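Local coordinates for ESAT-6/WXG100 secretion system protein (Streptococcus gallolyticus, PDB 7JQE), which is an extracellular fragment of EsaA, a membrane subunit of the bacterial type VIIb secretion system, and probably serves the export of protein toxins, at residues A158-L163 and S471-Y476; V273-T278 and T327-S332; S215-M220 and V399-D404; A421-L426 and I438-P443. All coordinates share one frame; numbering follows the deposited sequence.

Contact 1 of 4, residues A158-L163 and S471-Y476; sequences AIKIDL and SGVTLY. With EDO (1,2-ethanediol), chain L; EDO (1,2-ethanediol), chain S.
Leu163 reaches across from helix 158-163 to Tyr476 and Val473 of helix 471-476, and its course from CB to the two methyls accounts for much of the contact. CB leaves the backbone toward the opposite helix, and CG, placed opposite the carbonyl carbon (chi1 -73°), carries both branches to the tyrosine. CD1 makes the shortest approach, 3.6 Å from Tyr476 CD2, and also lies 4.3 Å from Val473 CG1. CD2 lies along the CD2-CE2 bond of the ring, 3.8 Å from Tyr476 CD2 and 4.0 Å from Tyr476 CE2. CD1 meets the ring obliquely, and the leucine and tyrosine side chains cross at about a right angle. Beside this pair, Lys160 contributes its aliphatic part: CG meets Val473 CG1 directly at 4.0 Å, and a bend at chi3 (-63°) keeps CE close to the same methyl, 4.1 Å from Val473 CG1. The link is thus apolar packing of methyls and methylenes. The phenol is tied down outside the pair, since Tyr476 OH is hydrogen-bonded to Leu141 N. The two short helix segments run at 138° to each other, their axes 9.9 Å apart at closest approach. Helix 102-135 packs on the same long helix 462-491, touching Val473 through Phe135 and Tyr476 through Arg127 and Ser131, while Thr474 and Leu475 meet helix 102-135 residues Lys129 and Val130 of the second subunit.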
loop_
_atom_site.group_PDB
_atom_site.type_symbol
_atom_site.label_atom_id
_atom_site.label_comp_id
_atom_site.label_asym_id
_atom_site.label_seq_id
_atom_site.Cartn_x
_atom_site.Cartn_y
_atom_site.Cartn_z
ATOM N N ALA A 158 55.312 20.008 -0.756
ATOM C CA ALA A 158 55.362 20.070 -2.213
ATOM C C ALA A 158 54.780 18.811 -2.846
ATOM O O ALA A 158 54.097 18.885 -3.874
ATOM C CB ALA A 158 56.801 20.287 -2.679
ATOM N N ILE A 159 55.054 17.645 -2.258
ATOM C CA ILE A 159 54.518 16.398 -2.793
ATOM C C ILE A 159 53.002 16.376 -2.661
ATOM O O ILE A 159 52.282 16.063 -3.616
ATOM C CB ILE A 159 55.162 15.190 -2.087
ATOM C CG1 ILE A 159 56.676 15.180 -2.319
ATOM C CG2 ILE A 159 54.526 13.889 -2.568
ATOM C CD1 ILE A 159 57.427 14.141 -1.503
ATOM N N LYS A 160 52.495 16.716 -1.475
ATOM C CA LYS A 160 51.053 16.720 -1.253
ATOM C C LYS A 160 50.346 17.645 -2.238
ATOM O O LYS A 160 49.348 17.263 -2.857
ATOM C CB LYS A 160 50.755 17.129 0.190
ATOM C CG LYS A 160 49.295 17.401 0.476
ATOM C CD LYS A 160 49.051 17.536 1.970
ATOM C CE LYS A 160 49.362 16.236 2.699
ATOM N NZ LYS A 160 49.046 16.311 4.155
ATOM N N ILE A 161 50.859 18.865 -2.405
ATOM C CA ILE A 161 50.230 19.818 -3.315
ATOM C C ILE A 161 50.200 19.268 -4.734
ATOM O O ILE A 161 49.241 19.494 -5.482
ATOM C CB ILE A 161 50.949 21.176 -3.248
ATOM C CG1 ILE A 161 50.742 21.821 -1.876
ATOM C CG2 ILE A 161 50.464 22.090 -4.362
ATOM C CD1 ILE A 161 51.378 23.183 -1.740
ATOM N N ASP A 162 51.246 18.540 -5.132
ATOM C CA ASP A 162 51.263 17.959 -6.472
ATOM C C ASP A 162 50.254 16.823 -6.601
ATOM O O ASP A 162 49.636 16.654 -7.659
ATOM C CB ASP A 162 52.668 17.469 -6.821
ATOM C CG ASP A 162 53.559 18.576 -7.353
ATOM O OD1 ASP A 162 53.027 19.546 -7.934
ATOM O OD2 ASP A 162 54.794 18.474 -7.197
ATOM N N LEU A 163 50.076 16.029 -5.544
ATOM C CA LEU A 163 49.146 14.906 -5.619
ATOM C C LEU A 163 47.699 15.384 -5.663
ATOM O O LEU A 163 46.877 14.817 -6.393
ATOM C CB LEU A 163 49.367 13.961 -4.439
ATOM C CG LEU A 163 50.640 13.116 -4.520
ATOM C CD1 LEU A 163 50.958 12.452 -3.187
ATOM C CD2 LEU A 163 50.502 12.074 -5.617
ATOM N N SER A 471 43.581 9.983 3.298
ATOM C CA SER A 471 44.380 8.877 3.811
ATOM C C SER A 471 45.396 8.416 2.776
ATOM O O SER A 471 46.574 8.208 3.092
ATOM C CB SER A 471 43.472 7.720 4.230
ATOM O OG SER A 471 42.727 8.054 5.387
ATOM N N GLY A 472 44.956 8.255 1.526
ATOM C CA GLY A 472 45.874 7.831 0.481
ATOM C C GLY A 472 46.994 8.828 0.242
ATOM O O GLY A 472 48.154 8.445 0.070
ATOM N N VAL A 473 46.663 10.120 0.228
ATOM C CA VAL A 473 47.670 11.146 -0.024
ATOM C C VAL A 473 48.716 11.153 1.083
ATOM O O VAL A 473 49.918 11.282 0.820
ATOM C CB VAL A 473 47.002 12.525 -0.183
ATOM C CG1 VAL A 473 48.049 13.622 -0.187
ATOM C CG2 VAL A 473 46.190 12.569 -1.462
ATOM N N THR A 474 48.282 11.019 2.337
ATOM C CA THR A 474 49.234 10.967 3.442
ATOM C C THR A 474 50.156 9.761 3.310
ATOM O O THR A 474 51.381 9.885 3.428
ATOM C CB THR A 474 48.496 10.933 4.779
ATOM O OG1 THR A 474 47.648 12.081 4.887
ATOM C CG2 THR A 474 49.485 10.935 5.929
ATOM N N LEU A 475 49.582 8.581 3.066
ATOM C CA LEU A 475 50.406 7.389 2.895
ATOM C C LEU A 475 51.334 7.535 1.695
ATOM O O LEU A 475 52.541 7.275 1.791
ATOM C CB LEU A 475 49.523 6.150 2.751
ATOM C CG LEU A 475 48.815 5.693 4.030
ATOM C CD1 LEU A 475 47.832 4.552 3.756
ATOM C CD2 LEU A 475 49.844 5.287 5.080
ATOM N N TYR A 476 50.788 7.961 0.552
ATOM C CA TYR A 476 51.616 8.104 -0.641
ATOM C C TYR A 476 52.711 9.146 -0.430
ATOM O O TYR A 476 53.862 8.941 -0.835
ATOM C CB TYR A 476 50.745 8.464 -1.847
ATOM C CG TYR A 476 51.413 8.188 -3.175
ATOM C CD1 TYR A 476 51.291 6.949 -3.792
ATOM C CD2 TYR A 476 52.182 9.160 -3.805
ATOM C CE1 TYR A 476 51.911 6.685 -5.003
ATOM C CE2 TYR A 476 52.808 8.906 -5.016
ATOM C CZ TYR A 476 52.670 7.667 -5.610
ATOM O OH TYR A 476 53.294 7.413 -6.811
HETATM C C1 EDO L . 56.083 21.389 -8.722
HETATM O O1 EDO L . 56.640 20.069 -8.749
HETATM C C2 EDO L . 56.938 22.285 -7.833
HETATM O O2 EDO L . 56.401 23.613 -7.834
HETATM C C1 EDO S . 39.636 8.205 7.107
HETATM O O1 EDO S . 39.936 7.093 6.253
HETATM C C2 EDO S . 39.023 7.711 8.414
HETATM O O2 EDO S . 39.950 6.853 9.092
#

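Contact 2 of 4, residues V273-T278 and T327-S332; sequences VDVAPT and TTVTIS
The planar peptide joining Pro277 to Thr278 is met at its N-H by Thr327 OG1: Thr278 N donates to Thr327 OG1 over 3.2 Å with an N-H...O angle of 159°, a fairly straight bond. The same oxygen lies beyond the CA-CB edge of the proline ring rather than over its face, 3.4 Å from Pro277 CB and 3.2 Å from Pro277 CA. Thr327 OG1 stands opposite its own carbonyl carbon (chi1 -44°), which leaves CG2 turned to the other threonine: Thr327 CG2 and Thr278 CG2 come within 3.8 Å. One branched side chain therefore serves both as polar acceptor and as methyl packing surface. A weak bond from Thr327 OG1 to Asp325 O gives the hydroxyl a second partner. Where segment 273-278 is still strand, the contact is apolar, with Val275 CG1 4.3 Å from Val329 CG2, and both valines also touch Ile379. Backbone pairing goes to other strands: Val275 bonds to Gln355, whereas Thr327 and Val329 bond to Ile351 and Lys349. Strands 268-275 and 327-335 accordingly belong to different antiparallel sheets and face each other through buried valines, while the loop after strand 268-275 is tied to Thr327, an arrangement consistent with a β-sandwich.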
loop_
_atom_site.group_PDB
_atom_site.type_symbol
_atom_site.label_atom_id
_atom_site.label_comp_id
_atom_site.label_asym_id
_atom_site.label_seq_id
_atom_site.Cartn_x
_atom_site.Cartn_y
_atom_site.Cartn_z
ATOM N N VAL A 273 -70.709 -9.533 -9.764
ATOM C CA VAL A 273 -71.637 -9.043 -8.753
ATOM C C VAL A 273 -73.005 -9.665 -8.997
ATOM O O VAL A 273 -73.366 -9.992 -10.133
ATOM C CB VAL A 273 -71.720 -7.500 -8.765
ATOM C CG1 VAL A 273 -72.096 -7.003 -10.153
ATOM C CG2 VAL A 273 -72.720 -7.008 -7.727
ATOM N N ASP A 274 -73.767 -9.839 -7.917
ATOM C CA ASP A 274 -75.110 -10.406 -7.981
ATOM C C ASP A 274 -76.124 -9.273 -7.862
ATOM O O ASP A 274 -76.322 -8.718 -6.776
ATOM C CB ASP A 274 -75.321 -11.451 -6.885
ATOM C CG ASP A 274 -74.324 -12.594 -6.962
ATOM O OD1 ASP A 274 -73.770 -12.975 -5.909
ATOM O OD2 ASP A 274 -74.081 -13.104 -8.075
ATOM N N VAL A 275 -76.761 -8.931 -8.976
ATOM C CA VAL A 275 -77.760 -7.876 -9.005
ATOM C C VAL A 275 -79.147 -8.505 -9.008
ATOM O O VAL A 275 -79.338 -9.670 -9.372
ATOM C CB VAL A 275 -77.576 -6.937 -10.219
ATOM C CG1 VAL A 275 -76.220 -6.248 -10.161
ATOM C CG2 VAL A 275 -77.738 -7.711 -11.517
ATOM N N ALA A 276 -80.139 -7.715 -8.594
ATOM C CA ALA A 276 -81.524 -8.155 -8.535
ATOM C C ALA A 276 -82.430 -6.942 -8.684
ATOM O O ALA A 276 -82.116 -5.873 -8.140
ATOM C CB ALA A 276 -81.841 -8.885 -7.225
ATOM N N PRO A 277 -83.541 -7.067 -9.405
ATOM C CA PRO A 277 -84.450 -5.928 -9.563
ATOM C C PRO A 277 -85.093 -5.539 -8.241
ATOM O O PRO A 277 -85.104 -6.300 -7.270
ATOM C CB PRO A 277 -85.493 -6.443 -10.560
ATOM C CG PRO A 277 -85.465 -7.932 -10.393
ATOM C CD PRO A 277 -84.032 -8.274 -10.094
ATOM N N THR A 278 -85.627 -4.320 -8.210
ATOM C CA THR A 278 -86.373 -3.825 -7.055
ATOM C C THR A 278 -87.853 -4.115 -7.280
ATOM O O THR A 278 -88.479 -3.541 -8.179
ATOM C CB THR A 278 -86.130 -2.332 -6.838
ATOM O OG1 THR A 278 -87.011 -1.571 -7.673
ATOM C CG2 THR A 278 -84.685 -1.970 -7.173
ATOM N N THR A 327 -84.851 -2.633 -13.762
ATOM C CA THR A 327 -83.912 -1.911 -12.912
ATOM C C THR A 327 -82.598 -1.743 -13.659
ATOM O O THR A 327 -82.019 -2.725 -14.133
ATOM C CB THR A 327 -83.682 -2.645 -11.587
ATOM O OG1 THR A 327 -84.941 -3.091 -11.061
ATOM C CG2 THR A 327 -83.025 -1.720 -10.580
ATOM N N THR A 328 -82.132 -0.501 -13.759
ATOM C CA THR A 328 -80.969 -0.158 -14.567
ATOM C C THR A 328 -79.724 -0.091 -13.687
ATOM O O THR A 328 -79.696 0.646 -12.694
ATOM C CB THR A 328 -81.190 1.171 -15.292
ATOM O OG1 THR A 328 -81.357 2.219 -14.330
ATOM C CG2 THR A 328 -82.435 1.094 -16.173
ATOM N N VAL A 329 -78.703 -0.858 -14.056
ATOM C CA VAL A 329 -77.430 -0.902 -13.345
ATOM C C VAL A 329 -76.373 -0.234 -14.213
ATOM O O VAL A 329 -76.296 -0.496 -15.420
ATOM C CB VAL A 329 -77.033 -2.351 -13.007
ATOM C CG1 VAL A 329 -75.709 -2.384 -12.256
ATOM C CG2 VAL A 329 -78.139 -3.024 -12.202
ATOM N N THR A 330 -75.555 0.624 -13.601
ATOM C CA THR A 330 -74.615 1.448 -14.351
ATOM C C THR A 330 -73.286 1.556 -13.617
ATOM O O THR A 330 -73.160 1.202 -12.441
ATOM C CB THR A 330 -75.167 2.857 -14.596
ATOM O OG1 THR A 330 -75.241 3.562 -13.349
ATOM C CG2 THR A 330 -76.550 2.789 -15.227
ATOM N N ILE A 331 -72.293 2.069 -14.339
ATOM C CA ILE A 331 -70.958 2.348 -13.821
ATOM C C ILE A 331 -70.679 3.825 -14.065
ATOM O O ILE A 331 -70.639 4.265 -15.220
ATOM C CB ILE A 331 -69.891 1.474 -14.501
ATOM C CG1 ILE A 331 -70.132 -0.006 -14.199
ATOM C CG2 ILE A 331 -68.496 1.909 -14.083
ATOM C CD1 ILE A 331 -69.591 -0.935 -15.262
ATOM N N SER A 332 -70.480 4.585 -12.991
ATOM C CA SER A 332 -70.326 6.029 -13.103
ATOM C C SER A 332 -69.090 6.507 -12.350
ATOM O O SER A 332 -68.579 5.834 -11.452
ATOM C CB SER A 332 -71.566 6.766 -12.575
ATOM O OG SER A 332 -71.698 6.602 -11.174
#

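Contact 3 of 4, residues S215-M220 and V399-D404; sequences SKLEEM and VSLVKD
Two torsions aim Leu401 at Leu217 and Met220: chi1 of 166° swings its CG opposite the backbone N, and chi2 of 54° then brings CD2 forward as the methyl that touches both partners. Met220, a selenomethionine, has its chain bent at chi3 (66°), and its terminal methyl, CE, makes the nearest approach to Leu401 CD2. The resulting gaps are ordinary van der Waals separations: Leu401 CD2 lies 4.0 Å from Leu217 CD2 and 4.1 Å from Met220 CE. Leu217 crosses Leu401 at about a right angle, whereas the selenomethionine and Leu401 run alongside in opposing senses. This is helix-end packing: Leu217 sits in the last turns of helix 211-219, Met220 just beyond it, and Leu401 close to the start of the long helix 396-427, which widens into a pi-type turn at 401-404. The CA atoms of Leu217 and Leu401 are 9.3 Å apart, and only 104 Å² is buried in total between the segments. Two polar pairs lie within the segments. Lys216 NZ forms a salt bridge with Glu219 OE1 at 2.8 Å, approaching nearly along the C-O axis, and Ser400 OG donates to Asp404 OD2 at 2.9 Å, on the anti side of the carboxylate. Lys216 also has a weak, long ion pair with Asp397. Val402 of the second subunit packs on both Met220 and Leu401.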
loop_
_atom_site.group_PDB
_atom_site.type_symbol
_atom_site.label_atom_id
_atom_site.label_comp_id
_atom_site.label_asym_id
_atom_site.label_seq_id
_atom_site.Cartn_x
_atom_site.Cartn_y
_atom_site.Cartn_z
ATOM N N SER A 215 -21.459 -0.813 -14.614
ATOM C CA SER A 215 -22.510 -0.088 -15.321
ATOM C C SER A 215 -23.785 -0.026 -14.494
ATOM O O SER A 215 -24.431 1.025 -14.413
ATOM C CB SER A 215 -22.780 -0.741 -16.676
ATOM O OG SER A 215 -21.747 -0.443 -17.601
ATOM N N LYS A 216 -24.163 -1.140 -13.872
ATOM C CA LYS A 216 -25.333 -1.134 -13.008
ATOM C C LYS A 216 -25.126 -0.196 -11.826
ATOM O O LYS A 216 -25.970 0.661 -11.543
ATOM C CB LYS A 216 -25.638 -2.556 -12.538
ATOM C CG LYS A 216 -27.034 -2.723 -11.964
ATOM C CD LYS A 216 -28.094 -2.327 -12.981
ATOM C CE LYS A 216 -29.504 -2.499 -12.426
ATOM N NZ LYS A 216 -30.528 -2.014 -13.396
ATOM N N LEU A 217 -23.992 -0.336 -11.131
ATOM C CA LEU A 217 -23.720 0.516 -9.977
ATOM C C LEU A 217 -23.736 1.991 -10.354
ATOM O O LEU A 217 -24.069 2.844 -9.521
ATOM C CB LEU A 217 -22.374 0.146 -9.355
ATOM C CG LEU A 217 -22.248 -1.186 -8.612
ATOM C CD1 LEU A 217 -20.847 -1.323 -8.012
ATOM C CD2 LEU A 217 -23.309 -1.302 -7.530
ATOM N N GLU A 218 -23.385 2.310 -11.598
ATOM C CA GLU A 218 -23.377 3.696 -12.042
ATOM C C GLU A 218 -24.766 4.161 -12.458
ATOM O O GLU A 218 -25.078 5.351 -12.336
ATOM C CB GLU A 218 -22.385 3.857 -13.194
ATOM C CG GLU A 218 -21.845 5.258 -13.376
ATOM C CD GLU A 218 -20.635 5.290 -14.285
ATOM O OE1 GLU A 218 -19.991 4.233 -14.453
ATOM O OE2 GLU A 218 -20.327 6.370 -14.833
ATOM N N GLU A 219 -25.609 3.245 -12.945
ATOM C CA GLU A 219 -26.985 3.604 -13.265
ATOM C C GLU A 219 -27.792 3.893 -12.008
ATOM O O GLU A 219 -28.670 4.763 -12.027
ATOM C CB GLU A 219 -27.653 2.491 -14.077
ATOM C CG GLU A 219 -29.140 2.729 -14.368
ATOM C CD GLU A 219 -30.071 1.957 -13.438
ATOM O OE1 GLU A 219 -29.855 0.739 -13.249
ATOM O OE2 GLU A 219 -31.024 2.566 -12.897
HETATM N N MSE A 220 -27.508 3.189 -10.916
HETATM C CA MSE A 220 -28.267 3.335 -9.676
HETATM C C MSE A 220 -27.740 4.473 -8.802
HETATM O O MSE A 220 -28.213 4.667 -7.684
HETATM C CB MSE A 220 -28.239 2.027 -8.884
HETATM C CG MSE A 220 -28.499 0.791 -9.723
HETATM SE SE MSE A 220 -28.087 -0.882 -8.790
HETATM C CE MSE A 220 -29.438 -0.815 -7.383
ATOM N N VAL A 399 -32.913 -3.917 -3.369
ATOM C CA VAL A 399 -33.013 -4.831 -2.233
ATOM C C VAL A 399 -32.014 -5.971 -2.367
ATOM O O VAL A 399 -31.425 -6.420 -1.375
ATOM C CB VAL A 399 -34.457 -5.356 -2.098
ATOM C CG1 VAL A 399 -34.483 -6.684 -1.351
ATOM C CG2 VAL A 399 -35.326 -4.335 -1.378
ATOM N N SER A 400 -31.811 -6.464 -3.589
ATOM C CA SER A 400 -30.915 -7.597 -3.784
ATOM C C SER A 400 -29.457 -7.174 -3.650
ATOM O O SER A 400 -28.654 -7.877 -3.025
ATOM C CB SER A 400 -31.173 -8.235 -5.148
ATOM O OG SER A 400 -30.335 -9.361 -5.343
ATOM N N LEU A 401 -29.098 -6.032 -4.239
ATOM C CA LEU A 401 -27.750 -5.497 -4.073
ATOM C C LEU A 401 -27.355 -5.458 -2.604
ATOM O O LEU A 401 -26.291 -5.956 -2.218
ATOM C CB LEU A 401 -27.666 -4.097 -4.681
ATOM C CG LEU A 401 -26.425 -3.303 -4.285
ATOM C CD1 LEU A 401 -25.189 -4.121 -4.601
ATOM C CD2 LEU A 401 -26.377 -1.938 -4.978
ATOM N N VAL A 402 -28.217 -4.882 -1.765
ATOM C CA VAL A 402 -27.873 -4.678 -0.363
ATOM C C VAL A 402 -27.738 -6.011 0.368
ATOM O O VAL A 402 -26.760 -6.243 1.087
ATOM C CB VAL A 402 -28.911 -3.764 0.309
ATOM C CG1 VAL A 402 -28.860 -3.917 1.819
ATOM C CG2 VAL A 402 -28.663 -2.318 -0.092
ATOM N N LYS A 403 -28.709 -6.909 0.195
ATOM C CA LYS A 403 -28.771 -8.087 1.054
ATOM C C LYS A 403 -27.984 -9.271 0.517
ATOM O O LYS A 403 -27.563 -10.128 1.304
ATOM C CB LYS A 403 -30.228 -8.510 1.286
ATOM C CG LYS A 403 -30.930 -9.148 0.091
ATOM C CD LYS A 403 -32.416 -9.389 0.408
ATOM C CE LYS A 403 -33.168 -10.058 -0.745
ATOM N NZ LYS A 403 -32.752 -11.474 -0.954
ATOM N N ASP A 404 -27.769 -9.347 -0.794
ATOM C CA ASP A 404 -27.050 -10.472 -1.382
ATOM C C ASP A 404 -25.596 -10.148 -1.705
ATOM O O ASP A 404 -24.694 -10.864 -1.265
ATOM C CB ASP A 404 -27.763 -10.948 -2.655
ATOM C CG ASP A 404 -29.143 -11.515 -2.374
ATOM O OD1 ASP A 404 -29.333 -12.109 -1.288
ATOM O OD2 ASP A 404 -30.038 -11.367 -3.235
#

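Contact 4 of 4, residues A421-L426 and I438-P443; sequences AMIQTL and IDITNP. With EDO (1,2-ethanediol), chain H; EDO (1,2-ethanediol), chain M.
Helix 421-426 and the irregular segment 438-443 approach each other at CA separations of 7.4 Å for Gln424 and Ile438 and 8.7 Å for Ile423 and Ile440. Two isoleucine tips bridge the gap. Ile440 CD1 reaches Ile423 CG2 at 3.9 Å, the two side chains crossing at about a right angle; its chi1 and chi2, -53° and -62°, bring CD1 closer to the helix than the CB direction would. Ile438 CD1 lands on Gln424 near its root, 4.0 Å from CA and 4.1 Å from CG, while the extended glutamine sends its amide on to Gln432, whose carbonyl O accepts from NE2. The loop is shaped by an Asx motif: Asn442 N donates to Asp439 OD1 at 3.1 Å, arriving from above the carboxylate plane. In the helix, Thr425 OG1 and Thr425 N approach Ala421 O from the two sides of the carbonyl plane, the hydroxyl at 2.7 Å. Leu238 and Tyr241 of helix 225-244 also pack on Ile423, and Ala244 on Ile440. The link between the two segments is thus made by apolar groups, with polar atoms bonded within each segment or to outside partners such as Gln432, and Tyr427 adds to the packing on Ile438 and Ile440.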
loop_
_atom_site.group_PDB
_atom_site.type_symbol
_atom_site.label_atom_id
_atom_site.label_comp_id
_atom_site.label_asym_id
_atom_site.label_seq_id
_atom_site.Cartn_x
_atom_site.Cartn_y
_atom_site.Cartn_z
ATOM N N ALA A 421 -2.336 -0.759 -3.815
ATOM C CA ALA A 421 -1.561 0.232 -3.075
ATOM C C ALA A 421 -0.197 -0.320 -2.683
ATOM O O ALA A 421 0.803 0.406 -2.718
ATOM C CB ALA A 421 -2.331 0.690 -1.840
HETATM N N MSE A 422 -0.135 -1.594 -2.306
HETATM C CA MSE A 422 1.134 -2.237 -2.002
HETATM C C MSE A 422 2.036 -2.193 -3.225
HETATM O O MSE A 422 3.177 -1.739 -3.152
HETATM C CB MSE A 422 0.919 -3.679 -1.555
HETATM C CG MSE A 422 0.264 -3.818 -0.195
HETATM SE SE MSE A 422 -0.120 -5.684 0.240
HETATM C CE MSE A 422 -0.596 -5.457 2.119
ATOM N N ILE A 423 1.508 -2.657 -4.359
ATOM C CA ILE A 423 2.281 -2.634 -5.597
ATOM C C ILE A 423 2.737 -1.214 -5.911
ATOM O O ILE A 423 3.904 -0.975 -6.238
ATOM C CB ILE A 423 1.462 -3.231 -6.752
ATOM C CG1 ILE A 423 1.089 -4.681 -6.434
ATOM C CG2 ILE A 423 2.241 -3.148 -8.048
ATOM C CD1 ILE A 423 0.126 -5.313 -7.442
ATOM N N GLN A 424 1.820 -0.250 -5.811
ATOM C CA GLN A 424 2.165 1.141 -6.098
ATOM C C GLN A 424 3.327 1.624 -5.233
ATOM O O GLN A 424 4.206 2.351 -5.711
ATOM C CB GLN A 424 0.940 2.026 -5.882
ATOM C CG GLN A 424 1.211 3.508 -6.011
ATOM C CD GLN A 424 -0.010 4.350 -5.690
ATOM O OE1 GLN A 424 -0.974 3.865 -5.099
ATOM N NE2 GLN A 424 0.027 5.619 -6.077
ATOM N N THR A 425 3.342 1.238 -3.955
ATOM C CA THR A 425 4.317 1.769 -3.010
ATOM C C THR A 425 5.688 1.128 -3.176
ATOM O O THR A 425 6.702 1.742 -2.826
ATOM C CB THR A 425 3.822 1.559 -1.578
ATOM O OG1 THR A 425 2.510 2.118 -1.439
ATOM C CG2 THR A 425 4.758 2.225 -0.584
ATOM N N LEU A 426 5.738 -0.097 -3.693
ATOM C CA LEU A 426 6.995 -0.808 -3.872
ATOM C C LEU A 426 7.633 -0.541 -5.230
ATOM O O LEU A 426 8.861 -0.473 -5.327
ATOM C CB LEU A 426 6.777 -2.314 -3.696
ATOM C CG LEU A 426 6.405 -2.775 -2.283
ATOM C CD1 LEU A 426 6.076 -4.262 -2.258
ATOM C CD2 LEU A 426 7.524 -2.457 -1.299
ATOM N N ILE A 438 3.904 2.820 -13.877
ATOM C CA ILE A 438 4.687 1.994 -12.965
ATOM C C ILE A 438 5.121 0.724 -13.689
ATOM O O ILE A 438 4.288 -0.015 -14.221
ATOM C CB ILE A 438 3.888 1.668 -11.696
ATOM C CG1 ILE A 438 3.499 2.971 -10.986
ATOM C CG2 ILE A 438 4.686 0.753 -10.779
ATOM C CD1 ILE A 438 2.836 2.771 -9.650
ATOM N N ASP A 439 6.427 0.471 -13.707
ATOM C CA ASP A 439 7.001 -0.697 -14.366
ATOM C C ASP A 439 7.413 -1.714 -13.307
ATOM O O ASP A 439 8.023 -1.350 -12.298
ATOM C CB ASP A 439 8.202 -0.290 -15.224
ATOM C CG ASP A 439 8.680 -1.409 -16.134
ATOM O OD1 ASP A 439 8.781 -2.566 -15.670
ATOM O OD2 ASP A 439 8.960 -1.129 -17.320
ATOM N N ILE A 440 7.077 -2.980 -13.534
ATOM C CA ILE A 440 7.320 -4.039 -12.558
ATOM C C ILE A 440 8.583 -4.830 -12.883
ATOM O O ILE A 440 9.454 -4.995 -12.030
ATOM C CB ILE A 440 6.092 -4.969 -12.456
ATOM C CG1 ILE A 440 4.822 -4.153 -12.197
ATOM C CG2 ILE A 440 6.296 -5.987 -11.347
ATOM C CD1 ILE A 440 4.835 -3.398 -10.900
ATOM N N THR A 441 8.700 -5.331 -14.118
ATOM C CA THR A 441 9.834 -6.187 -14.461
ATOM C C THR A 441 11.158 -5.446 -14.312
ATOM O O THR A 441 12.162 -6.037 -13.900
ATOM C CB THR A 441 9.684 -6.725 -15.886
ATOM O OG1 THR A 441 9.409 -5.643 -16.785
ATOM C CG2 THR A 441 8.557 -7.742 -15.959
ATOM N N ASN A 442 11.179 -4.151 -14.641
ATOM C CA ASN A 442 12.369 -3.308 -14.544
ATOM C C ASN A 442 12.050 -2.120 -13.643
ATOM O O ASN A 442 11.733 -1.023 -14.131
ATOM C CB ASN A 442 12.833 -2.852 -15.925
ATOM C CG ASN A 442 13.310 -4.008 -16.785
ATOM O OD1 ASN A 442 12.783 -4.249 -17.870
ATOM N ND2 ASN A 442 14.312 -4.736 -16.298
ATOM N N PRO A 443 12.131 -2.299 -12.324
ATOM C CA PRO A 443 11.784 -1.210 -11.399
ATOM C C PRO A 443 12.571 0.060 -11.698
ATOM O O PRO A 443 13.697 0.015 -12.199
ATOM C CB PRO A 443 12.155 -1.781 -10.024
ATOM C CG PRO A 443 12.143 -3.267 -10.205
ATOM C CD PRO A 443 12.582 -3.512 -11.620
HETATM C C1 EDO H . 3.315 6.134 -3.149
HETATM O O1 EDO H . 3.848 7.438 -3.396
HETATM C C2 EDO H . 3.535 5.274 -4.390
HETATM O O2 EDO H . 4.918 5.285 -4.768
HETATM C C1 EDO M . 10.813 -7.539 -8.547
HETATM O O1 EDO M . 11.363 -7.062 -7.311
HETATM C C2 EDO M . 11.241 -6.623 -9.690
HETATM O O2 EDO M . 10.770 -7.138 -10.943
#

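In the fold
All four contacts are largely buried and all border the second subunit, yet they are spread along an elongated chain: the centres of contacts 1 and 2 are 129 Å apart, on opposite sides of its centre, whereas contact 4 lies about 6 Å from that centre. Contacts 3 and 4 share helix 396-427, near its start and near its end, with nearest atoms about 19 Å apart. Contact 1 joins two helices, contact 3 two helix ends and contact 4 a helix and a loop, each by apolar packing. Contact 2, in the all-strand part, alone adds a hydrogen bond between its segments. Contact 1 buries the largest area, contact 3 the smallest.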